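Side-chain contacts in metallo-beta-lactamase FIM-1 (Pseudomonas aeruginosa, PDB 6V3Q), which probably hydrolyses beta-lactam antibiotics to substituted beta-amino acids with the help of bound zinc, and is linked to antibiotic resistance in Pseudomonas aeruginosa: residues W76-H81 / S131-L136; L122-E127 / D148-G153. All coordinates share one frame; numbering follows the deposited sequence.

Interaction 1. Residues W76-H81 / S131-L136; sequences WAVFTH and SVLHPL. With ZN (zinc ion), chain C.
L133 meets W76 and V78 through its two methyls. Its CB points toward strand 74-78 but touches neither residue, and CG also stops short of them. The branch does the work. CD1 lies against V78, 3.8 Å from V78 CB and 4.0 Å from V78 CG1. CD2 lies at the root of the tryptophan, 3.7 Å from W76 CB and 4.0 Å from W76 CG. Chi2 (-178°) sets CD1 anti to CA, on the V78 side, and leaves CD2 for W76. L133 and V78 run past each other in opposite directions, whereas L133 and W76 cross obliquely. W76 CB is directed at the loop while the ring turns off from it; contact is made near CB and CG. L136 adds a looser touch, with its CD1 4.3 Å from V78 CG1. The contact between the two segments is apolar throughout. Two backbone bonds brace the loop from within: a type I turn spans S131 to H134, with H134 N 3.1 Å from S131 O, and L136 N bonds to L133 O at 2.9 Å. A cis peptide precedes P135. At the far end of the other segment, H81 NE2 binds zinc at 2.2 Å; H83 and H145 bind the same ion. The packing joins the two sheets of the metallo-beta-lactamase sandwich. Strand 74-78 runs between strands 46-50 and 99-102 of the larger sheet. The loop links strands 129-130 and 137-139 of the smaller one, and L136 also rests on I48 and V50 of strand 46-50.

Interaction 2. Residues L122-E127 / D148-G153; sequences LIFDSE and DNIVVG
D148 OD2 is gripped by two groups, the backbone N of A82 and the hydroxyl OG of S106, while D148 OD1 has a further partner in T146 OG1. These bonds fix the carboxylate beside the zinc ligand H81 of the alpha-beta/beta-alpha metallo-beta-lactamase fold. D148 and N149 lead into I150, just ahead of strand 151-154. I150 is the residue through which this segment meets 122-127, and the contact is apolar and small. Its two branches reach different partners. Through the CG1 branch, CD1 comes to 3.6 Å from L122 CD1. The two side chains meet methyl to methyl, at a slant. In L122, CD1 is the methyl set nearly anti to CA (chi2 165°), and CD2 is not the one that touches I150. The CG2 methyl of I150 lies 4.1 Å from F124 CZ, approaching the ring obliquely. CZ is the ring atom farthest from the F124 backbone. I150 CG1 stands between the backbone N and the carbonyl carbon (chi1 61°), and the chain is extended from there to CD1 (chi2 176°). This leaves CG2 anti to the carbonyl carbon and available to the phenyl ring. L122 and F124 are two apart in the loop, and the CB of each is directed toward segment 148-153. I138 of strand 137-139 touches all three residues. Further along the loop, side-chain bonds link residues 125-127. D125 OD2 takes S129 N and, weakly, E127 N at 3.2 Å. S126 OG donates to E127 OE2 at 3.0 Å, meeting the oxygen nearly along its C-O axis.

The centres of interactions 1 and 2 are 9 Å apart, and the two contacts touch directly. Their segments alternate along the chain. T80 O and I150 N lie 2.8 Å apart, a probable hydrogen bond joining 76-81 to 148-153. Next to it, I150 CD1 packs 3.6 Å from F79 O. The other two segments meet as well, with V132 CG1 3.8 Å from L122 CD2. Near the metal site, D148 OD2 lies 3.4 Å from H81 CA. Interaction 1 packs the two sheets together; in interaction 2 a loop packs on I150. I150 is nearer the site: its side chain is about 6 Å from that of H81 and about 12 Å from the zinc.

Interaction 1. Residues W76-H81 / S131-L136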
ATOM      1  N   TRP A  76      -4.044 -20.690  22.162  1.00 58.96           N
ATOM      2  CA  TRP A  76      -2.596 -20.624  22.076  1.00 60.81           C
ATOM      3  C   TRP A  76      -2.211 -19.762  20.884  1.00 60.96           C
ATOM      4  O   TRP A  76      -2.961 -19.654  19.911  1.00 62.66           O
ATOM      5  CB  TRP A  76      -1.971 -22.018  21.944  1.00 58.89           C
ATOM      6  CG  TRP A  76      -2.566 -23.020  22.882  1.00 63.97           C
ATOM      7  CD1 TRP A  76      -2.136 -23.321  24.141  1.00 66.99           C
ATOM      8  CD2 TRP A  76      -3.713 -23.844  22.641  1.00 65.03           C
ATOM      9  NE1 TRP A  76      -2.942 -24.285  24.698  1.00 70.58           N
ATOM     10  CE2 TRP A  76      -3.919 -24.622  23.797  1.00 69.90           C
ATOM     11  CE3 TRP A  76      -4.584 -23.999  21.558  1.00 66.59           C
ATOM     12  CZ2 TRP A  76      -4.959 -25.544  23.900  1.00 70.98           C
ATOM     13  CZ3 TRP A  76      -5.618 -24.916  21.663  1.00 68.72           C
ATOM     14  CH2 TRP A  76      -5.796 -25.675  22.826  1.00 70.24           C
ATOM     15  N   ALA A  77      -1.033 -19.151  20.968  1.00 58.06           N
ATOM     16  CA  ALA A  77      -0.543 -18.297  19.901  1.00 52.39           C
ATOM     17  C   ALA A  77       0.974 -18.397  19.829  1.00 57.74           C
ATOM     18  O   ALA A  77       1.656 -18.518  20.850  1.00 62.68           O
ATOM     19  CB  ALA A  77      -0.975 -16.842  20.105  1.00 52.92           C
ATOM     20  N   VAL A  78       1.492 -18.356  18.604  1.00 53.40           N
ATOM     21  CA  VAL A  78       2.926 -18.337  18.346  1.00 51.93           C
ATOM     22  C   VAL A  78       3.192 -17.289  17.273  1.00 55.75           C
ATOM     23  O   VAL A  78       2.347 -17.021  16.414  1.00 55.68           O
ATOM     24  CB  VAL A  78       3.453 -19.726  17.915  1.00 53.23           C
ATOM     25  CG1 VAL A  78       2.812 -20.161  16.605  1.00 52.59           C
ATOM     26  CG2 VAL A  78       4.974 -19.723  17.817  1.00 51.46           C
ATOM     27  N   PHE A  79       4.364 -16.671  17.343  1.00 51.02           N
ATOM     28  CA  PHE A  79       4.736 -15.599  16.437  1.00 54.30           C
ATOM     29  C   PHE A  79       6.082 -15.921  15.804  1.00 56.68           C
ATOM     30  O   PHE A  79       6.966 -16.499  16.442  1.00 58.49           O
ATOM     31  CB  PHE A  79       4.790 -14.263  17.180  1.00 58.45           C
ATOM     32  CG  PHE A  79       3.772 -14.147  18.280  1.00 63.64           C
ATOM     33  CD1 PHE A  79       2.431 -13.951  17.986  1.00 69.13           C
ATOM     34  CD2 PHE A  79       4.152 -14.254  19.607  1.00 70.05           C
ATOM     35  CE1 PHE A  79       1.494 -13.858  18.995  1.00 72.12           C
ATOM     36  CE2 PHE A  79       3.216 -14.157  20.622  1.00 75.77           C
ATOM     37  CZ  PHE A  79       1.885 -13.959  20.314  1.00 74.33           C
ATOM     38  N   THR A  80       6.232 -15.530  14.538  1.00 56.82           N
ATOM     39  CA  THR A  80       7.372 -15.971  13.745  1.00 57.10           C
ATOM     40  C   THR A  80       8.593 -15.062  13.862  1.00 58.51           C
ATOM     41  O   THR A  80       9.712 -15.534  13.636  1.00 61.32           O
ATOM     42  CB  THR A  80       6.964 -16.115  12.274  1.00 59.86           C
ATOM     43  OG1 THR A  80       6.450 -14.869  11.789  1.00 65.04           O
ATOM     44  CG2 THR A  80       5.893 -17.188  12.134  1.00 55.47           C
ATOM     45  N   HIS A  81       8.418 -13.787  14.209  1.00 55.86           N
ATOM     46  CA  HIS A  81       9.545 -12.924  14.557  1.00 62.27           C
ATOM     47  C   HIS A  81       9.003 -11.652  15.194  1.00 65.35           C
ATOM     48  O   HIS A  81       7.791 -11.423  15.239  1.00 66.98           O
ATOM     49  CB  HIS A  81      10.439 -12.609  13.351  1.00 61.52           C
ATOM     50  CG  HIS A  81       9.793 -11.744  12.316  1.00 70.71           C
ATOM     51  ND1 HIS A  81       8.821 -12.207  11.455  1.00 72.86           N
ATOM     52  CD2 HIS A  81      10.003 -10.448  11.983  1.00 74.85           C
ATOM     53  CE1 HIS A  81       8.452 -11.231  10.645  1.00 71.87           C
ATOM     54  NE2 HIS A  81       9.153 -10.153  10.945  1.00 79.24           N
ATOM     55  N   SER A 131       7.138 -29.673  18.937  1.00 58.79           N
ATOM     56  CA  SER A 131       5.732 -30.009  18.758  1.00 61.82           C
ATOM     57  C   SER A 131       4.866 -29.489  19.899  1.00 60.82           C
ATOM     58  O   SER A 131       3.804 -30.060  20.171  1.00 61.51           O
ATOM     59  CB  SER A 131       5.561 -31.521  18.611  1.00 64.15           C
ATOM     60  OG  SER A 131       6.042 -31.970  17.356  1.00 68.03           O
ATOM     61  N   VAL A 132       5.294 -28.410  20.560  1.00 59.50           N
ATOM     62  CA  VAL A 132       4.555 -27.869  21.700  1.00 62.57           C
ATOM     63  C   VAL A 132       3.149 -27.445  21.293  1.00 63.54           C
ATOM     64  O   VAL A 132       2.231 -27.422  22.124  1.00 64.14           O
ATOM     65  CB  VAL A 132       5.343 -26.701  22.330  1.00 60.12           C
ATOM     66  CG1 VAL A 132       5.491 -25.556  21.340  1.00 55.52           C
ATOM     67  CG2 VAL A 132       4.678 -26.229  23.615  1.00 58.45           C
ATOM     68  N   LEU A 133       2.950 -27.119  20.019  1.00 62.51           N
ATOM     69  CA  LEU A 133       1.655 -26.723  19.484  1.00 62.68           C
ATOM     70  C   LEU A 133       1.198 -27.687  18.397  1.00 65.56           C
ATOM     71  O   LEU A 133       0.694 -27.276  17.350  1.00 63.87           O
ATOM     72  CB  LEU A 133       1.702 -25.292  18.954  1.00 62.29           C
ATOM     73  CG  LEU A 133       1.836 -24.200  20.014  1.00 65.17           C
ATOM     74  CD1 LEU A 133       1.816 -22.827  19.369  1.00 64.01           C
ATOM     75  CD2 LEU A 133       0.726 -24.331  21.042  1.00 63.82           C
ATOM     76  N   HIS A 134       1.371 -28.984  18.640  1.00 63.43           N
ATOM     77  CA  HIS A 134       0.940 -29.999  17.690  1.00 63.07           C
ATOM     78  C   HIS A 134      -0.539 -29.802  17.364  1.00 65.47           C
ATOM     79  O   HIS A 134      -1.340 -29.530  18.267  1.00 63.79           O
ATOM     80  CB  HIS A 134       1.186 -31.397  18.269  1.00 62.41           C
ATOM     81  CG  HIS A 134       1.057 -32.502  17.267  1.00 64.13           C
ATOM     82  ND1 HIS A 134      -0.130 -33.164  17.037  1.00 68.03           N
ATOM     83  CD2 HIS A 134       1.966 -33.060  16.435  1.00 67.38           C
ATOM     84  CE1 HIS A 134       0.053 -34.084  16.108  1.00 69.46           C
ATOM     85  NE2 HIS A 134       1.316 -34.042  15.726  1.00 72.63           N
ATOM     86  N   PRO A 135      -0.950 -29.941  16.091  1.00 64.79           N
ATOM     87  CA  PRO A 135      -0.200 -30.510  14.966  1.00 62.65           C
ATOM     88  C   PRO A 135       0.768 -29.572  14.248  1.00 57.94           C
ATOM     89  O   PRO A 135       1.366 -30.002  13.265  1.00 60.67           O
ATOM     90  CB  PRO A 135      -1.309 -30.939  14.003  1.00 62.02           C
ATOM     91  CG  PRO A 135      -2.505 -30.077  14.348  1.00 63.17           C
ATOM     92  CD  PRO A 135      -2.226 -29.358  15.643  1.00 59.40           C
ATOM     93  N   LEU A 136       0.931 -28.335  14.713  1.00 61.44           N
ATOM     94  CA  LEU A 136       1.958 -27.480  14.135  1.00 61.79           C
ATOM     95  C   LEU A 136       3.335 -28.056  14.442  1.00 56.63           C
ATOM     96  O   LEU A 136       3.585 -28.558  15.541  1.00 59.02           O
ATOM     97  CB  LEU A 136       1.873 -26.047  14.679  1.00 62.92           C
ATOM     98  CG  LEU A 136       0.590 -25.221  14.770  1.00 69.46           C
ATOM     99  CD1 LEU A 136       0.924 -23.775  15.141  1.00 66.59           C
ATOM    100  CD2 LEU A 136      -0.236 -25.257  13.495  1.00 71.63           C
TER
HETATM  101 ZN    ZN C 300       9.612  -8.441   9.617  1.00 75.02          ZN

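Interaction 2. Residues L122-E127 / D148-G153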
ATOM      1  N   LEU A 122      10.052 -20.576  23.309  1.00 66.03           N
ATOM      2  CA  LEU A 122      10.020 -21.897  22.702  1.00 62.97           C
ATOM      3  C   LEU A 122      11.299 -22.658  23.034  1.00 66.59           C
ATOM      4  O   LEU A 122      12.383 -22.081  23.140  1.00 69.14           O
ATOM      5  CB  LEU A 122       9.842 -21.784  21.187  1.00 57.04           C
ATOM      6  CG  LEU A 122       8.479 -21.295  20.690  1.00 56.55           C
ATOM      7  CD1 LEU A 122       8.549 -20.871  19.233  1.00 56.61           C
ATOM      8  CD2 LEU A 122       7.428 -22.376  20.878  1.00 60.47           C
ATOM      9  N   ILE A 123      11.161 -23.968  23.216  1.00 68.44           N
ATOM     10  CA  ILE A 123      12.288 -24.842  23.522  1.00 69.66           C
ATOM     11  C   ILE A 123      12.435 -25.814  22.360  1.00 74.62           C
ATOM     12  O   ILE A 123      11.618 -26.729  22.198  1.00 84.06           O
ATOM     13  CB  ILE A 123      12.106 -25.585  24.854  1.00 72.32           C
ATOM     14  CG1 ILE A 123      11.978 -24.584  26.006  1.00 77.70           C
ATOM     15  CG2 ILE A 123      13.273 -26.530  25.102  1.00 78.46           C
ATOM     16  CD1 ILE A 123      12.077 -25.207  27.381  1.00 78.75           C
ATOM     17  N   PHE A 124      13.470 -25.617  21.552  1.00 65.68           N
ATOM     18  CA  PHE A 124      13.710 -26.445  20.382  1.00 64.97           C
ATOM     19  C   PHE A 124      14.591 -27.635  20.736  1.00 70.18           C
ATOM     20  O   PHE A 124      15.445 -27.560  21.624  1.00 77.91           O
ATOM     21  CB  PHE A 124      14.371 -25.629  19.270  1.00 61.93           C
ATOM     22  CG  PHE A 124      13.477 -24.580  18.673  1.00 61.32           C
ATOM     23  CD1 PHE A 124      13.549 -23.261  19.092  1.00 57.54           C
ATOM     24  CD2 PHE A 124      12.563 -24.913  17.688  1.00 54.85           C
ATOM     25  CE1 PHE A 124      12.723 -22.295  18.541  1.00 54.45           C
ATOM     26  CE2 PHE A 124      11.736 -23.953  17.133  1.00 55.74           C
ATOM     27  CZ  PHE A 124      11.816 -22.644  17.561  1.00 57.94           C
ATOM     28  N   ASP A 125      14.372 -28.742  20.031  1.00 66.75           N
ATOM     29  CA  ASP A 125      15.195 -29.925  20.206  1.00 72.00           C
ATOM     30  C   ASP A 125      16.418 -29.828  19.293  1.00 72.50           C
ATOM     31  O   ASP A 125      16.623 -28.834  18.593  1.00 71.24           O
ATOM     32  CB  ASP A 125      14.372 -31.192  19.951  1.00 79.65           C
ATOM     33  CG  ASP A 125      13.872 -31.303  18.512  1.00 84.66           C
ATOM     34  OD1 ASP A 125      13.270 -32.348  18.183  1.00 89.86           O
ATOM     35  OD2 ASP A 125      14.086 -30.370  17.709  1.00 83.24           O
ATOM     36  N   SER A 126      17.243 -30.879  19.294  1.00 74.10           N
ATOM     37  CA  SER A 126      18.476 -30.852  18.513  1.00 80.39           C
ATOM     38  C   SER A 126      18.221 -30.789  17.012  1.00 81.28           C
ATOM     39  O   SER A 126      19.145 -30.476  16.254  1.00 84.34           O
ATOM     40  CB  SER A 126      19.338 -32.070  18.854  1.00 82.00           C
ATOM     41  OG  SER A 126      18.597 -33.269  18.725  1.00 83.79           O
ATOM     42  N   GLU A 127      17.001 -31.080  16.563  1.00 82.82           N
ATOM     43  CA  GLU A 127      16.629 -30.925  15.164  1.00 82.67           C
ATOM     44  C   GLU A 127      15.928 -29.601  14.888  1.00 70.32           C
ATOM     45  O   GLU A 127      15.349 -29.433  13.808  1.00 67.84           O
ATOM     46  CB  GLU A 127      15.748 -32.092  14.710  1.00 93.93           C
ATOM     47  CG  GLU A 127      16.533 -33.338  14.329  1.00109.95           C
ATOM     48  CD  GLU A 127      16.413 -34.448  15.353  1.00126.16           C
ATOM     49  OE1 GLU A 127      15.547 -35.330  15.175  1.00133.63           O
ATOM     50  OE2 GLU A 127      17.183 -34.441  16.334  1.00134.21           O
ATOM     51  N   ASP A 148      15.890 -13.731  14.221  1.00 68.53           N
ATOM     52  CA  ASP A 148      15.062 -14.551  15.092  1.00 63.32           C
ATOM     53  C   ASP A 148      13.914 -15.250  14.381  1.00 63.27           C
ATOM     54  O   ASP A 148      13.121 -15.923  15.047  1.00 64.35           O
ATOM     55  CB  ASP A 148      14.491 -13.693  16.224  1.00 66.01           C
ATOM     56  CG  ASP A 148      13.661 -12.534  15.706  1.00 75.92           C
ATOM     57  OD1 ASP A 148      14.169 -11.777  14.856  1.00 80.32           O
ATOM     58  OD2 ASP A 148      12.499 -12.387  16.135  1.00 79.13           O
ATOM     59  N   ASN A 149      13.793 -15.115  13.062  1.00 59.27           N
ATOM     60  CA  ASN A 149      12.614 -15.630  12.376  1.00 56.77           C
ATOM     61  C   ASN A 149      12.535 -17.149  12.474  1.00 58.42           C
ATOM     62  O   ASN A 149      13.545 -17.851  12.372  1.00 60.11           O
ATOM     63  CB  ASN A 149      12.588 -15.194  10.904  1.00 51.88           C
ATOM     64  CG  ASN A 149      13.872 -15.525  10.148  1.00 57.34           C
ATOM     65  OD1 ASN A 149      14.143 -14.932   9.103  1.00 59.94           O
ATOM     66  ND2 ASN A 149      14.656 -16.469  10.656  1.00 53.52           N
ATOM     67  N   ILE A 150      11.319 -17.649  12.685  1.00 55.79           N
ATOM     68  CA  ILE A 150      11.024 -19.073  12.687  1.00 50.55           C
ATOM     69  C   ILE A 150       9.853 -19.307  11.738  1.00 52.67           C
ATOM     70  O   ILE A 150       9.166 -18.373  11.326  1.00 56.31           O
ATOM     71  CB  ILE A 150      10.697 -19.604  14.099  1.00 52.04           C
ATOM     72  CG1 ILE A 150       9.466 -18.891  14.659  1.00 53.38           C
ATOM     73  CG2 ILE A 150      11.888 -19.422  15.035  1.00 47.46           C
ATOM     74  CD1 ILE A 150       9.013 -19.414  15.999  1.00 53.14           C
ATOM     75  N   VAL A 151       9.628 -20.575  11.394  1.00 55.38           N
ATOM     76  CA  VAL A 151       8.537 -20.950  10.506  1.00 54.69           C
ATOM     77  C   VAL A 151       7.653 -21.979  11.198  1.00 50.06           C
ATOM     78  O   VAL A 151       8.043 -22.613  12.181  1.00 53.11           O
ATOM     79  CB  VAL A 151       9.042 -21.494   9.154  1.00 54.48           C
ATOM     80  CG1 VAL A 151       9.994 -20.498   8.502  1.00 57.55           C
ATOM     81  CG2 VAL A 151       9.707 -22.852   9.343  1.00 52.64           C
ATOM     82  N   VAL A 152       6.442 -22.138  10.666  1.00 50.10           N
ATOM     83  CA  VAL A 152       5.474 -23.109  11.163  1.00 50.90           C
ATOM     84  C   VAL A 152       5.040 -23.983   9.999  1.00 50.70           C
ATOM     85  O   VAL A 152       4.644 -23.470   8.947  1.00 53.98           O
ATOM     86  CB  VAL A 152       4.252 -22.428  11.811  1.00 56.06           C
ATOM     87  CG1 VAL A 152       3.174 -23.454  12.131  1.00 62.60           C
ATOM     88  CG2 VAL A 152       4.664 -21.675  13.063  1.00 53.54           C
ATOM     89  N   GLY A 153       5.116 -25.296  10.184  1.00 57.53           N
ATOM     90  CA  GLY A 153       4.686 -26.250   9.181  1.00 58.34           C
ATOM     91  C   GLY A 153       3.489 -27.048   9.664  1.00 56.72           C
ATOM     92  O   GLY A 153       3.325 -27.281  10.863  1.00 61.28           O
TER